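Long-range contact in diphthine synthase (Entamoeba histolytica, PDB 3I4T), which probably methylates elongation factor 2 with S-adenosylmethionine during diphthamide biosynthesis: residues R174-I186 with M266-E280. Sequence-based numbering, arbitrary orientation.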
loop_
_atom_site.group_PDB
_atom_site.type_symbol
_atom_site.label_atom_id
_atom_site.label_comp_id
_atom_site.label_asym_id
_atom_site.label_seq_id
_atom_site.Cartn_x
_atom_site.Cartn_y
_atom_site.Cartn_z
ATOM N N ARG A 174 13.843 8.242 12.356
ATOM C CA ARG A 174 15.192 7.754 12.492
ATOM C C ARG A 174 15.603 7.496 13.940
ATOM O O ARG A 174 16.116 6.426 14.236
ATOM C CB ARG A 174 16.165 8.600 11.663
ATOM C CG ARG A 174 16.203 8.036 10.235
ATOM C CD ARG A 174 16.945 8.838 9.226
ATOM N NE ARG A 174 18.377 8.915 9.484
ATOM C CZ ARG A 174 19.292 8.061 9.035
ATOM N NH1 ARG A 174 18.958 7.012 8.310
ATOM N NH2 ARG A 174 20.560 8.270 9.325
ATOM N N ASP A 175 15.330 8.443 14.842
ATOM C CA ASP A 175 15.500 8.238 16.294
ATOM C C ASP A 175 14.835 6.953 16.787
ATOM O O ASP A 175 15.314 6.319 17.717
ATOM C CB ASP A 175 14.883 9.395 17.097
ATOM C CG ASP A 175 15.652 10.681 16.975
ATOM O OD1 ASP A 175 16.685 10.732 16.260
ATOM O OD2 ASP A 175 15.215 11.661 17.621
ATOM N N ASN A 176 13.713 6.595 16.177
ATOM C CA ASN A 176 12.947 5.412 16.593
ATOM C C ASN A 176 13.100 4.221 15.668
ATOM O O ASN A 176 12.303 3.272 15.718
ATOM C CB ASN A 176 11.480 5.780 16.764
ATOM C CG ASN A 176 11.282 6.819 17.842
ATOM O OD1 ASN A 176 11.440 6.520 19.026
ATOM N ND2 ASN A 176 10.964 8.055 17.440
ATOM N N ASN A 177 14.132 4.285 14.826
ATOM C CA ASN A 177 14.606 3.144 14.031
ATOM C C ASN A 177 13.614 2.669 12.954
ATOM O O ASN A 177 13.511 1.458 12.681
ATOM C CB ASN A 177 15.064 1.996 14.951
ATOM C CG ASN A 177 15.914 0.973 14.229
ATOM O OD1 ASN A 177 16.684 1.322 13.343
ATOM N ND2 ASN A 177 15.775 -0.302 14.603
ATOM N N MET A 178 12.918 3.630 12.335
ATOM C CA MET A 178 11.967 3.366 11.249
ATOM C C MET A 178 12.445 3.962 9.930
ATOM O O MET A 178 13.162 4.964 9.936
ATOM C CB MET A 178 10.590 3.941 11.590
ATOM C CG MET A 178 9.938 3.279 12.800
ATOM S SD MET A 178 8.315 3.964 13.177
ATOM C CE MET A 178 8.759 5.233 14.345
ATOM N N HIS A 179 12.059 3.348 8.809
ATOM C CA HIS A 179 12.410 3.871 7.482
ATOM C C HIS A 179 11.472 5.008 7.109
ATOM O O HIS A 179 10.376 5.109 7.655
ATOM C CB HIS A 179 12.335 2.782 6.393
ATOM C CG HIS A 179 13.092 1.525 6.716
ATOM N ND1 HIS A 179 14.355 1.530 7.269
ATOM C CD2 HIS A 179 12.769 0.221 6.533
ATOM C CE1 HIS A 179 14.766 0.284 7.439
ATOM N NE2 HIS A 179 13.824 -0.530 6.995
ATOM N N THR A 180 11.897 5.851 6.163
ATOM C CA THR A 180 11.050 6.923 5.654
ATOM C C THR A 180 10.864 6.865 4.133
ATOM O O THR A 180 11.825 6.675 3.373
ATOM C CB THR A 180 11.575 8.343 6.066
ATOM O OG1 THR A 180 11.811 8.398 7.479
ATOM C CG2 THR A 180 10.575 9.424 5.696
ATOM N N LEU A 181 9.611 7.035 3.709
ATOM C CA LEU A 181 9.278 7.282 2.317
ATOM C C LEU A 181 9.097 8.766 2.125
ATOM O O LEU A 181 8.282 9.389 2.804
ATOM C CB LEU A 181 7.988 6.558 1.921
ATOM C CG LEU A 181 7.367 6.904 0.564
ATOM C CD1 LEU A 181 8.271 6.460 -0.610
ATOM C CD2 LEU A 181 5.994 6.259 0.476
ATOM N N VAL A 182 9.870 9.324 1.199
ATOM C CA VAL A 182 9.830 10.741 0.892
ATOM C C VAL A 182 9.134 10.951 -0.458
ATOM O O VAL A 182 9.673 10.611 -1.509
ATOM C CB VAL A 182 11.249 11.336 0.852
ATOM C CG1 VAL A 182 11.193 12.850 0.656
ATOM C CG2 VAL A 182 12.021 10.976 2.118
ATOM N N LEU A 183 7.921 11.482 -0.418
ATOM C CA LEU A 183 7.181 11.785 -1.641
ATOM C C LEU A 183 7.556 13.181 -2.119
ATOM O O LEU A 183 7.801 14.065 -1.311
ATOM C CB LEU A 183 5.673 11.642 -1.417
ATOM C CG LEU A 183 5.181 10.228 -1.071
ATOM C CD1 LEU A 183 3.684 10.238 -0.835
ATOM C CD2 LEU A 183 5.533 9.214 -2.169
ATOM N N LEU A 184 7.640 13.357 -3.432
ATOM C CA LEU A 184 8.155 14.604 -4.021
ATOM C C LEU A 184 7.022 15.402 -4.672
ATOM O O LEU A 184 5.966 14.855 -4.980
ATOM C CB LEU A 184 9.282 14.318 -5.032
ATOM C CG LEU A 184 10.425 13.379 -4.618
ATOM C CD1 LEU A 184 11.536 13.338 -5.681
ATOM C CD2 LEU A 184 11.003 13.747 -3.270
ATOM N N ASP A 185 7.256 16.691 -4.871
ATOM C CA ASP A 185 6.216 17.626 -5.273
ATOM C C ASP A 185 5.860 17.505 -6.748
ATOM O O ASP A 185 6.651 17.012 -7.558
ATOM C CB ASP A 185 6.676 19.056 -4.951
ATOM C CG ASP A 185 5.527 20.039 -4.830
ATOM O OD1 ASP A 185 4.345 19.632 -4.856
ATOM O OD2 ASP A 185 5.822 21.243 -4.705
ATOM N N ILE A 186 4.646 17.936 -7.077
ATOM C CA ILE A 186 4.153 17.979 -8.455
ATOM C C ILE A 186 3.380 19.285 -8.639
ATOM O O ILE A 186 2.278 19.442 -8.101
ATOM C CB ILE A 186 3.215 16.777 -8.786
ATOM C CG1 ILE A 186 3.936 15.433 -8.581
ATOM C CG2 ILE A 186 2.699 16.880 -10.215
ATOM C CD1 ILE A 186 3.005 14.208 -8.559
ATOM N N MET A 266 7.817 9.346 -12.444
ATOM C CA MET A 266 7.796 9.899 -11.093
ATOM C C MET A 266 9.002 9.429 -10.276
ATOM O O MET A 266 9.465 8.298 -10.449
ATOM C CB MET A 266 6.507 9.436 -10.412
ATOM C CG MET A 266 6.006 10.299 -9.254
ATOM S SD MET A 266 4.306 9.839 -8.777
ATOM C CE MET A 266 3.397 10.342 -10.256
ATOM N N HIS A 267 9.504 10.295 -9.394
ATOM C CA HIS A 267 10.594 9.926 -8.479
ATOM C C HIS A 267 10.143 9.957 -7.017
ATOM O O HIS A 267 9.233 10.709 -6.655
ATOM C CB HIS A 267 11.796 10.878 -8.582
ATOM C CG HIS A 267 12.480 10.907 -9.913
ATOM N ND1 HIS A 267 13.491 11.805 -10.195
ATOM C CD2 HIS A 267 12.302 10.178 -11.040
ATOM C CE1 HIS A 267 13.909 11.623 -11.434
ATOM N NE2 HIS A 267 13.201 10.644 -11.970
ATOM N N CYS A 268 10.808 9.149 -6.190
ATOM C CA CYS A 268 10.732 9.267 -4.740
ATOM C C CYS A 268 11.998 8.731 -4.080
ATOM O O CYS A 268 12.809 8.056 -4.720
ATOM C CB CYS A 268 9.501 8.554 -4.171
ATOM S SG CYS A 268 9.552 6.777 -4.371
ATOM N N LEU A 269 12.140 9.027 -2.792
ATOM C CA LEU A 269 13.334 8.721 -2.034
ATOM C C LEU A 269 12.994 7.896 -0.800
ATOM O O LEU A 269 11.977 8.129 -0.144
ATOM C CB LEU A 269 13.997 10.035 -1.594
ATOM C CG LEU A 269 15.363 9.951 -0.927
ATOM C CD1 LEU A 269 16.404 9.450 -1.901
ATOM C CD2 LEU A 269 15.751 11.301 -0.393
ATOM N N LEU A 270 13.848 6.931 -0.487
ATOM C CA LEU A 270 13.722 6.183 0.756
ATOM C C LEU A 270 14.916 6.448 1.652
ATOM O O LEU A 270 16.073 6.285 1.244
ATOM C CB LEU A 270 13.584 4.684 0.502
ATOM C CG LEU A 270 12.605 4.194 -0.569
ATOM C CD1 LEU A 270 12.643 2.669 -0.612
ATOM C CD2 LEU A 270 11.192 4.688 -0.345
ATOM N N ILE A 271 14.625 6.881 2.869
ATOM C CA ILE A 271 15.651 7.093 3.855
ATOM C C ILE A 271 15.541 5.991 4.903
ATOM O O ILE A 271 14.669 6.044 5.779
ATOM C CB ILE A 271 15.560 8.495 4.509
ATOM C CG1 ILE A 271 15.577 9.592 3.436
ATOM C CG2 ILE A 271 16.711 8.678 5.509
ATOM C CD1 ILE A 271 15.302 11.003 3.975
ATOM N N PRO A 272 16.420 4.977 4.803
ATOM C CA PRO A 272 16.412 3.835 5.716
ATOM C C PRO A 272 16.598 4.267 7.159
ATOM O O PRO A 272 17.194 5.309 7.399
ATOM C CB PRO A 272 17.627 3.014 5.267
ATOM C CG PRO A 272 17.868 3.410 3.840
ATOM C CD PRO A 272 17.430 4.841 3.733
ATOM N N ALA A 273 16.096 3.478 8.113
ATOM C CA ALA A 273 16.448 3.649 9.538
ATOM C C ALA A 273 17.971 3.536 9.760
ATOM O O ALA A 273 18.662 2.945 8.938
ATOM C CB ALA A 273 15.716 2.610 10.386
ATOM N N PRO A 274 18.497 4.094 10.873
ATOM C CA PRO A 274 19.919 3.909 11.178
ATOM C C PRO A 274 20.389 2.445 11.247
ATOM O O PRO A 274 21.559 2.185 10.993
ATOM C CB PRO A 274 20.073 4.610 12.530
ATOM C CG PRO A 274 19.072 5.718 12.465
ATOM C CD PRO A 274 17.878 5.062 11.802
ATOM N N GLN A 275 19.510 1.495 11.578
ATOM C CA GLN A 275 19.896 0.092 11.408
ATOM C C GLN A 275 19.047 -0.670 10.415
ATOM O O GLN A 275 17.810 -0.696 10.477
ATOM C CB GLN A 275 20.104 -0.679 12.729
ATOM C CG GLN A 275 18.885 -1.032 13.511
ATOM C CD GLN A 275 18.181 -2.317 13.054
ATOM O OE1 GLN A 275 16.981 -2.475 13.289
ATOM N NE2 GLN A 275 18.915 -3.227 12.409
ATOM N N VAL A 276 19.755 -1.295 9.487
ATOM C CA VAL A 276 19.137 -2.013 8.405
ATOM C C VAL A 276 19.454 -3.464 8.663
ATOM O O VAL A 276 20.584 -3.802 8.959
ATOM C CB VAL A 276 19.714 -1.536 7.060
ATOM C CG1 VAL A 276 19.034 -2.248 5.913
ATOM C CG2 VAL A 276 19.567 -0.023 6.940
ATOM N N ASP A 277 18.434 -4.309 8.601
ATOM C CA ASP A 277 18.617 -5.738 8.776
ATOM C C ASP A 277 19.510 -6.290 7.656
ATOM O O ASP A 277 19.480 -5.797 6.535
ATOM C CB ASP A 277 17.256 -6.449 8.799
ATOM C CG ASP A 277 16.383 -6.040 10.005
ATOM O OD1 ASP A 277 16.867 -6.045 11.148
ATOM O OD2 ASP A 277 15.195 -5.724 9.819
ATOM N N ASP A 278 20.305 -7.309 7.974
ATOM C CA ASP A 278 21.106 -8.029 6.982
ATOM C C ASP A 278 20.287 -8.466 5.771
ATOM O O ASP A 278 20.727 -8.261 4.643
ATOM C CB ASP A 278 21.785 -9.256 7.594
ATOM C CG ASP A 278 22.934 -8.912 8.518
ATOM O OD1 ASP A 278 23.268 -7.709 8.701
ATOM O OD2 ASP A 278 23.508 -9.881 9.076
ATOM N N PRO A 279 19.100 -9.075 5.984
ATOM C CA PRO A 279 18.365 -9.452 4.765
ATOM C C PRO A 279 17.976 -8.251 3.891
ATOM O O PRO A 279 17.948 -8.377 2.674
ATOM C CB PRO A 279 17.123 -10.185 5.301
ATOM C CG PRO A 279 17.540 -10.660 6.685
ATOM C CD PRO A 279 18.441 -9.585 7.207
ATOM N N GLU A 280 17.716 -7.099 4.506
ATOM C CA GLU A 280 17.387 -5.874 3.772
ATOM C C GLU A 280 18.603 -5.358 3.009
ATOM O O GLU A 280 18.499 -4.985 1.840
ATOM C CB GLU A 280 16.878 -4.780 4.727
ATOM C CG GLU A 280 15.531 -5.060 5.435
ATOM C CD GLU A 280 15.116 -3.912 6.359
ATOM O OE1 GLU A 280 15.831 -3.656 7.350
ATOM O OE2 GLU A 280 14.081 -3.253 6.092
HETATM O O HOH W 1 13.977 7.145 8.100
HETATM O O HOH W 2 7.013 11.203 -5.181
#
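His179 joins the loop just after strand 267-271 to helix 278-284 through both ring nitrogens. The backbone N of Ala273 donates to ND1 of His179 over 2.7 Å at 175°, exactly in the ring plane, which identifies ND1 as the acceptor. NE2 therefore carries the proton given to Glu280 OE2 at 2.9 Å, reaching that oxygen on its syn side, with ring and carboxylate planes 43° apart. The ring swings there because CG lies beside the backbone N (chi1 -51°).

Tight packing follows along the antiparallel strands, whose axes approach to 4.8 Å. Thr180 with Ile271 and Val182 with Leu269 are hydrogen-bonded pairs, their side chains on one face, where CG2 of Val182 reaches Ile271 CD1 and Cys214 of helix 211-225 packs on Val182 and Leu269. On the other face CD1 of Leu181 meets Leu270 CD2 at 3.4 Å. Beyond Leu183 the strands part, and a water spans the gap, accepting from Leu184 N at 2.8 Å and donating to His267 O.

The solvent side lies around Pro274 and Gln275, both exposed. Pro274 lies over one face of the Arg174 guanidinium, whose NH1 makes a weak, bent bond to Pro272 O while NE binds Val229 O. Asn177 ND2 gives Gln275 OE1 a straight bond of 2.8 Å in the carbonyl plane.

Glu280 also receives the backbone N of Gln144 and pairs with Arg147, an arrangement consistent with a charged carboxylate and a neutral His179, in a buried hydrogen-bonded chain from the loop after strand 267-271 through His179, just ahead of strand 180-187, to helix 278-284.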